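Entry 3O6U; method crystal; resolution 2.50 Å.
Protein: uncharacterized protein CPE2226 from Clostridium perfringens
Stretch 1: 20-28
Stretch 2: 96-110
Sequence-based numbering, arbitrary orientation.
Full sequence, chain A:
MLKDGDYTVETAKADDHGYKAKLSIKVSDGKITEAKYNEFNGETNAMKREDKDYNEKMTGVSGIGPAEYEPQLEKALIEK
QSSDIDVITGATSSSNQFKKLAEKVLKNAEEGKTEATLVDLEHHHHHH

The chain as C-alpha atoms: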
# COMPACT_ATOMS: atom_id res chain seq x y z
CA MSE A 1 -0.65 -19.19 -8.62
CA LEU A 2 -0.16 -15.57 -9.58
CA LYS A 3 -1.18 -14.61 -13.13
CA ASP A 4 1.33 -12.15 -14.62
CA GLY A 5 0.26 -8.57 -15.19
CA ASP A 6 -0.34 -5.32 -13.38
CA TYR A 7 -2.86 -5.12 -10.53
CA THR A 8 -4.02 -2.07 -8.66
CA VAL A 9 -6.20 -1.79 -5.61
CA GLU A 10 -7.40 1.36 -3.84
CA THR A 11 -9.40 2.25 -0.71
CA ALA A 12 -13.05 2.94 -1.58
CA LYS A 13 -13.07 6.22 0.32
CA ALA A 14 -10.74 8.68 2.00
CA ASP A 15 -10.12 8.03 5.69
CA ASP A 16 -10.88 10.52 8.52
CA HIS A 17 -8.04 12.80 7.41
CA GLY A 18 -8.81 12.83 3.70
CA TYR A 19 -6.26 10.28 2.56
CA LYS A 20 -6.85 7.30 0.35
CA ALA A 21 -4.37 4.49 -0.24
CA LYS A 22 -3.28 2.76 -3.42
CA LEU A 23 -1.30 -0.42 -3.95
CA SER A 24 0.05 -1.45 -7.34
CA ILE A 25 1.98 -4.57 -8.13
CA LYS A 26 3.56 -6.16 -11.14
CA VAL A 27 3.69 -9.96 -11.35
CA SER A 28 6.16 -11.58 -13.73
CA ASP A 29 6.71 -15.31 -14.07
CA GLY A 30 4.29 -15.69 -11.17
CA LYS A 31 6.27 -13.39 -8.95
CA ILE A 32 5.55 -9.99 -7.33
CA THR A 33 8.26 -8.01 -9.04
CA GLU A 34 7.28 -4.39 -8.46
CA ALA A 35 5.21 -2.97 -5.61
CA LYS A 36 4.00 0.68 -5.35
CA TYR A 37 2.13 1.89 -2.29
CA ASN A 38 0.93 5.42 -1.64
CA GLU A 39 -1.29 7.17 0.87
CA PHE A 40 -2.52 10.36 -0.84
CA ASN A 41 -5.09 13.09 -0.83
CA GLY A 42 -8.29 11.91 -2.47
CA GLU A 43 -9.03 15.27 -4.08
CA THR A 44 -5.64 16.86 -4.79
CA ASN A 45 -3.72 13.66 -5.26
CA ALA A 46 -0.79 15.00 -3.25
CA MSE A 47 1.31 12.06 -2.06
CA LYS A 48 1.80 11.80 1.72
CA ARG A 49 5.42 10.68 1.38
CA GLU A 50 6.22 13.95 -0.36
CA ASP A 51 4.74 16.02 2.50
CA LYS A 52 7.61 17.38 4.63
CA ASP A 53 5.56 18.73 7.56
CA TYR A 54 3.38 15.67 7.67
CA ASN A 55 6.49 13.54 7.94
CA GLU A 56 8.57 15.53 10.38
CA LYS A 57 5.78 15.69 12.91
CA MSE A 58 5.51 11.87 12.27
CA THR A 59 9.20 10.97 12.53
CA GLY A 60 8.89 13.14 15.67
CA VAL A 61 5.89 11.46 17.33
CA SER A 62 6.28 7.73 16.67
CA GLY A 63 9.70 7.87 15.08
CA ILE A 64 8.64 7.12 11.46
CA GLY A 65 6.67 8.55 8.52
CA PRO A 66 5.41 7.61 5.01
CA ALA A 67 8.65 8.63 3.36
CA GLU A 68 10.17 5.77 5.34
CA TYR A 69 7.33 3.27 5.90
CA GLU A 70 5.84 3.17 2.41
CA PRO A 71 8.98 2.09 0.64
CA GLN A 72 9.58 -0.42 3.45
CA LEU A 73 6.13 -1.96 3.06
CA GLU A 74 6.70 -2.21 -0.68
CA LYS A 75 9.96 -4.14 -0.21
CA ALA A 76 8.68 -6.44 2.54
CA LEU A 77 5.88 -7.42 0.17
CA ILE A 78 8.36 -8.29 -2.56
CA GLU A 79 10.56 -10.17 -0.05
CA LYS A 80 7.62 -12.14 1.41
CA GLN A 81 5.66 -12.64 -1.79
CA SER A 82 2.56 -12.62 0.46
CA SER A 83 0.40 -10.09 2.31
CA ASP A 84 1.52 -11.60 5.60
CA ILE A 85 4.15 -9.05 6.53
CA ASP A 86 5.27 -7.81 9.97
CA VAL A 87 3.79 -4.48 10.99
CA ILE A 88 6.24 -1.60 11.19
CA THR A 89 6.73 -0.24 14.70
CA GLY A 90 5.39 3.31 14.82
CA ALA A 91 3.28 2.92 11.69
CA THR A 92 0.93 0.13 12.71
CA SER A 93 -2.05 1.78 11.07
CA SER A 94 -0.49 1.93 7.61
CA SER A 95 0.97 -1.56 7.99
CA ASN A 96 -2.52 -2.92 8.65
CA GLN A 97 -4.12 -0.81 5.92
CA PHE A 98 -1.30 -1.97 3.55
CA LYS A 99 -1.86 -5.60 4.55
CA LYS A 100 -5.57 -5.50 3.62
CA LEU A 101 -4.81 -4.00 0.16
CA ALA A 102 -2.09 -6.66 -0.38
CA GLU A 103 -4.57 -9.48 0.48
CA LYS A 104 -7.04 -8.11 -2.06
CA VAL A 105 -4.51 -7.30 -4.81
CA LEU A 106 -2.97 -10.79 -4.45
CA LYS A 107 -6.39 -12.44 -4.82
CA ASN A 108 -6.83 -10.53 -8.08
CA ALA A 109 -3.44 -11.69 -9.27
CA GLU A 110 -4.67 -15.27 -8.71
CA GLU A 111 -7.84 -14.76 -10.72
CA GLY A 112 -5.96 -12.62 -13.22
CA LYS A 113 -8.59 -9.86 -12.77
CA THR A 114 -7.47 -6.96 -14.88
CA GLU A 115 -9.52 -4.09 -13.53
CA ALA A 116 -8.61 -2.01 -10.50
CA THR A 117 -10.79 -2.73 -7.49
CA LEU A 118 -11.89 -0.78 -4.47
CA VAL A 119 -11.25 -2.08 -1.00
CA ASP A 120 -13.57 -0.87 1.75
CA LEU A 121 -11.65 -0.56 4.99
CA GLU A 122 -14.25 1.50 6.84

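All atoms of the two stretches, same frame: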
# COMPACT_ATOMS: atom_id res chain seq x y z
N LYS A 20 -6.52 8.61 0.86
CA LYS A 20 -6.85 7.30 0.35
C LYS A 20 -5.52 6.56 0.22
O LYS A 20 -4.44 7.15 0.32
CB LYS A 20 -7.48 7.37 -1.03
CG LYS A 20 -8.92 7.79 -1.02
CD LYS A 20 -9.42 7.90 -2.43
CE LYS A 20 -10.91 8.23 -2.45
NZ LYS A 20 -11.41 8.30 -3.86
N ALA A 21 -5.60 5.25 -0.00
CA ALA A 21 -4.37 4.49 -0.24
C ALA A 21 -4.50 3.56 -1.46
O ALA A 21 -5.54 2.92 -1.71
CB ALA A 21 -3.93 3.74 1.01
N LYS A 22 -3.39 3.49 -2.18
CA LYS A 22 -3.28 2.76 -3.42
C LYS A 22 -2.12 1.78 -3.38
O LYS A 22 -1.03 2.12 -2.93
CB LYS A 22 -3.02 3.80 -4.52
CG LYS A 22 -3.57 3.45 -5.86
CD LYS A 22 -3.08 4.41 -6.91
CE LYS A 22 -3.28 3.83 -8.29
NZ LYS A 22 -3.64 4.87 -9.29
N LEU A 23 -2.37 0.55 -3.83
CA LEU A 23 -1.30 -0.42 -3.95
C LEU A 23 -1.27 -0.98 -5.37
O LEU A 23 -2.28 -1.48 -5.87
CB LEU A 23 -1.48 -1.58 -2.97
CG LEU A 23 -0.52 -2.77 -3.13
CD1 LEU A 23 0.94 -2.31 -3.03
CD2 LEU A 23 -0.83 -3.82 -2.06
N SER A 24 -0.12 -0.85 -6.02
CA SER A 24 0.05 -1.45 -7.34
C SER A 24 1.14 -2.50 -7.27
O SER A 24 2.11 -2.36 -6.53
CB SER A 24 0.45 -0.44 -8.41
OG SER A 24 -0.70 0.19 -8.94
N ILE A 25 0.94 -3.57 -8.03
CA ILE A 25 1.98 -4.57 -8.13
C ILE A 25 2.15 -5.02 -9.58
O ILE A 25 1.30 -4.80 -10.44
CB ILE A 25 1.72 -5.84 -7.23
CG1 ILE A 25 0.40 -6.53 -7.59
CG2 ILE A 25 1.77 -5.45 -5.76
CD1 ILE A 25 0.32 -7.95 -7.03
N LYS A 26 3.32 -5.59 -9.84
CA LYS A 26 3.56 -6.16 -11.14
C LYS A 26 3.99 -7.61 -10.82
O LYS A 26 4.78 -7.87 -9.91
CB LYS A 26 4.63 -5.39 -11.94
CG LYS A 26 4.91 -5.94 -13.34
CD LYS A 26 5.99 -5.14 -14.09
CE LYS A 26 5.52 -3.74 -14.47
NZ LYS A 26 4.42 -3.75 -15.48
N VAL A 27 3.40 -8.55 -11.55
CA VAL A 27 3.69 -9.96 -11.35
C VAL A 27 4.30 -10.47 -12.65
O VAL A 27 3.72 -10.33 -13.73
CB VAL A 27 2.39 -10.77 -11.03
CG1 VAL A 27 2.74 -12.23 -10.80
CG2 VAL A 27 1.66 -10.18 -9.79
N SER A 28 5.47 -11.07 -12.55
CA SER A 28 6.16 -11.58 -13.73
C SER A 28 6.71 -12.96 -13.46
O SER A 28 7.54 -13.12 -12.58
CB SER A 28 7.32 -10.67 -14.12
OG SER A 28 8.05 -11.21 -15.21
N ASN A 96 -1.26 -2.19 8.71
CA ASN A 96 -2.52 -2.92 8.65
C ASN A 96 -3.32 -2.52 7.41
O ASN A 96 -3.85 -3.39 6.71
CB ASN A 96 -3.33 -2.66 9.92
CG ASN A 96 -2.77 -3.41 11.14
OD1 ASN A 96 -3.09 -3.07 12.28
ND2 ASN A 96 -1.94 -4.43 10.90
N GLN A 97 -3.45 -1.23 7.14
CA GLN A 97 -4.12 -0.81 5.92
C GLN A 97 -3.42 -1.47 4.71
O GLN A 97 -4.09 -2.09 3.87
CB GLN A 97 -4.09 0.71 5.80
CG GLN A 97 -4.57 1.24 4.45
CD GLN A 97 -4.92 2.72 4.51
OE1 GLN A 97 -6.07 3.07 4.74
NE2 GLN A 97 -3.93 3.57 4.33
N PHE A 98 -2.09 -1.36 4.63
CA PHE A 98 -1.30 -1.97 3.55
C PHE A 98 -1.58 -3.46 3.43
O PHE A 98 -1.76 -3.96 2.31
CB PHE A 98 0.21 -1.78 3.79
CG PHE A 98 1.11 -2.41 2.71
CD1 PHE A 98 1.41 -1.72 1.54
CD2 PHE A 98 1.67 -3.68 2.89
CE1 PHE A 98 2.26 -2.28 0.57
CE2 PHE A 98 2.50 -4.24 1.93
CZ PHE A 98 2.79 -3.54 0.76
N LYS A 99 -1.61 -4.16 4.56
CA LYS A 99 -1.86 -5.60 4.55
C LYS A 99 -3.20 -5.95 3.92
O LYS A 99 -3.26 -6.89 3.12
CB LYS A 99 -1.71 -6.20 5.97
CG LYS A 99 -0.25 -6.16 6.47
CD LYS A 99 -0.06 -6.65 7.90
CE LYS A 99 -0.37 -8.14 8.03
NZ LYS A 99 0.24 -8.75 9.24
N LYS A 100 -4.26 -5.20 4.22
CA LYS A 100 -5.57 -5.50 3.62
C LYS A 100 -5.56 -5.34 2.09
O LYS A 100 -6.08 -6.19 1.36
CB LYS A 100 -6.67 -4.64 4.25
CG LYS A 100 -6.99 -5.01 5.72
CD LYS A 100 -8.12 -4.15 6.29
CE LYS A 100 -8.43 -4.46 7.77
NZ LYS A 100 -7.76 -3.51 8.72
N LEU A 101 -4.95 -4.26 1.60
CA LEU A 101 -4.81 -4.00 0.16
C LEU A 101 -3.96 -5.12 -0.49
O LEU A 101 -4.29 -5.60 -1.58
CB LEU A 101 -4.19 -2.62 -0.07
CG LEU A 101 -5.07 -1.42 0.33
CD1 LEU A 101 -4.33 -0.10 0.12
CD2 LEU A 101 -6.33 -1.44 -0.48
N ALA A 102 -2.87 -5.54 0.15
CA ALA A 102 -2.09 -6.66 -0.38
C ALA A 102 -2.94 -7.96 -0.47
O ALA A 102 -2.87 -8.66 -1.48
CB ALA A 102 -0.86 -6.91 0.48
N GLU A 103 -3.74 -8.28 0.56
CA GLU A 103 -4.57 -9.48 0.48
C GLU A 103 -5.48 -9.38 -0.74
O GLU A 103 -5.56 -10.32 -1.53
CB GLU A 103 -5.41 -9.65 1.77
CG GLU A 103 -4.56 -9.74 3.04
CD GLU A 103 -5.36 -9.70 4.34
OE1 GLU A 103 -6.57 -10.00 4.33
OE2 GLU A 103 -4.75 -9.38 5.39
N LYS A 104 -6.14 -8.24 -0.93
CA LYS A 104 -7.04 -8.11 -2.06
C LYS A 104 -6.34 -8.06 -3.41
O LYS A 104 -6.84 -8.66 -4.36
CB LYS A 104 -7.96 -6.91 -1.89
CG LYS A 104 -9.03 -6.86 -2.97
CD LYS A 104 -9.95 -8.08 -2.88
CE LYS A 104 -11.12 -7.99 -3.86
NZ LYS A 104 -12.08 -9.13 -3.72
N VAL A 105 -5.20 -7.37 -3.51
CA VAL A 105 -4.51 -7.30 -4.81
C VAL A 105 -3.95 -8.67 -5.21
O VAL A 105 -3.95 -9.03 -6.39
CB VAL A 105 -3.40 -6.17 -4.86
CG1 VAL A 105 -2.03 -6.64 -4.35
CG2 VAL A 105 -3.29 -5.65 -6.29
N LEU A 106 -3.49 -9.44 -4.22
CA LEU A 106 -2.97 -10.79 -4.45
C LEU A 106 -4.07 -11.76 -4.87
O LEU A 106 -3.81 -12.70 -5.62
CB LEU A 106 -2.24 -11.30 -3.19
CG LEU A 106 -0.88 -10.62 -2.91
CD1 LEU A 106 -0.32 -11.01 -1.55
CD2 LEU A 106 0.09 -10.98 -4.00
N LYS A 107 -5.30 -11.57 -4.39
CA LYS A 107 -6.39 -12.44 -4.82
C LYS A 107 -6.63 -12.18 -6.30
O LYS A 107 -6.87 -13.11 -7.07
CB LYS A 107 -7.69 -12.16 -4.06
CG LYS A 107 -7.79 -12.82 -2.69
CD LYS A 107 -9.25 -13.03 -2.29
CE LYS A 107 -10.08 -11.75 -2.46
NZ LYS A 107 -11.50 -12.01 -2.88
N ASN A 108 -6.59 -10.91 -6.69
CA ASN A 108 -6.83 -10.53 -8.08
C ASN A 108 -5.76 -11.07 -9.00
O ASN A 108 -6.03 -11.42 -10.14
CB ASN A 108 -6.94 -9.01 -8.21
CG ASN A 108 -8.18 -8.44 -7.52
OD1 ASN A 108 -9.06 -9.18 -7.09
ND2 ASN A 108 -8.25 -7.13 -7.43
N ALA A 109 -4.54 -11.15 -8.49
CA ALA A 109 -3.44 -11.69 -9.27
C ALA A 109 -3.72 -13.17 -9.55
O ALA A 109 -3.41 -13.67 -10.63
CB ALA A 109 -2.13 -11.54 -8.52
N GLU A 110 -4.32 -13.86 -8.57
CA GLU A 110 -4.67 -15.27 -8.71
C GLU A 110 -5.74 -15.50 -9.75
O GLU A 110 -5.67 -16.45 -10.53
CB GLU A 110 -5.17 -15.84 -7.39
CG GLU A 110 -4.10 -16.10 -6.35
CD GLU A 110 -4.67 -16.80 -5.13
OE1 GLU A 110 -5.70 -17.50 -5.29
OE2 GLU A 110 -4.10 -16.68 -4.03

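Helix 96-110 lies across one face of strand 20-27, the two N-to-C directions 44° apart and the axes 8.8 Å apart at their closest. The backbones draw nearest at Leu23 and Leu101, whose CA atoms are 6.5 Å apart; farther along, the CA atoms of Val27 and Ala109 are 7.6 Å apart. Each segment uses its own repeat to make a surface. In the extended strand, alternate residues Ala21, Leu23, Ile25 and Val27 direct CA-to-CB toward the helix, while Lys20, Lys22 and Ser24 direct theirs away. In the helix, steps of four bring Gln97, Leu101, Val105 and Ala109 onto the side that meets the strand, a spacing held by i to i+4 backbone bonds such as Val105 N to Leu101 O (2.8 Å) and Ala109 N to Val105 O (3.0 Å).

Leu23 is the main bump, with 110 Å² covered by the helix. With chi1 t and chi2 p, CD2 faces the helix backbone and CD1 comes closer to Phe98. Leu23 CD2 presses into a hollow lined by Leu101, Ala102 and Val105: it lies 3.5 Å from Ala102 N, 3.7 Å from Leu101 C, 4.0 Å from Ala102 CB and 3.8 Å from Val105 CG1. Leu23 CD2 thus reaches the helix backbone itself, beside the small side chain of Ala102. Leu23 CD1 meets the Phe98 ring obliquely, 3.8 Å from Phe98 CE1; the CA-to-CB bond of Phe98 points sideways, but its ring end comes nearer the strand.

Toward the start of both segments the roles reverse, and the longer side chains come from the helix. Leu101 CD1 reaches over Ala21, 4.0 Å from Ala21 CB and 3.7 Å from Ala21 O. Gln97 NE2 sits 3.3 Å from Ala21 CB, a van der Waals contact with a methyl; the amide nitrogen is hydrogen-bonded elsewhere in the structure.

At the other end, Ile25 CD1 lies 3.8 Å from Val105 CG1 and 4.3 Å from Leu106 CD2, so Val105 touches both Leu23 and Ile25. Val27 CG2 then rests against Ala109 CB at 4.2 Å, a contact between two short side chains; the helix covers just 16 Å² of Val27, less than of Ala21, Leu23 or Ile25.

No hydrogen bond crosses between the stretches. The 466 Å² they bury, summed over both sides, is held mainly by dispersion and the exclusion of water from apolar groups. The helix lysines Lys99, Lys100, Lys104 and Lys107 make no contact with the strand. The side chains that meet are aliphatic, apart from the Phe98 ring and the Gln97 amide, and some contacts are to backbone atoms.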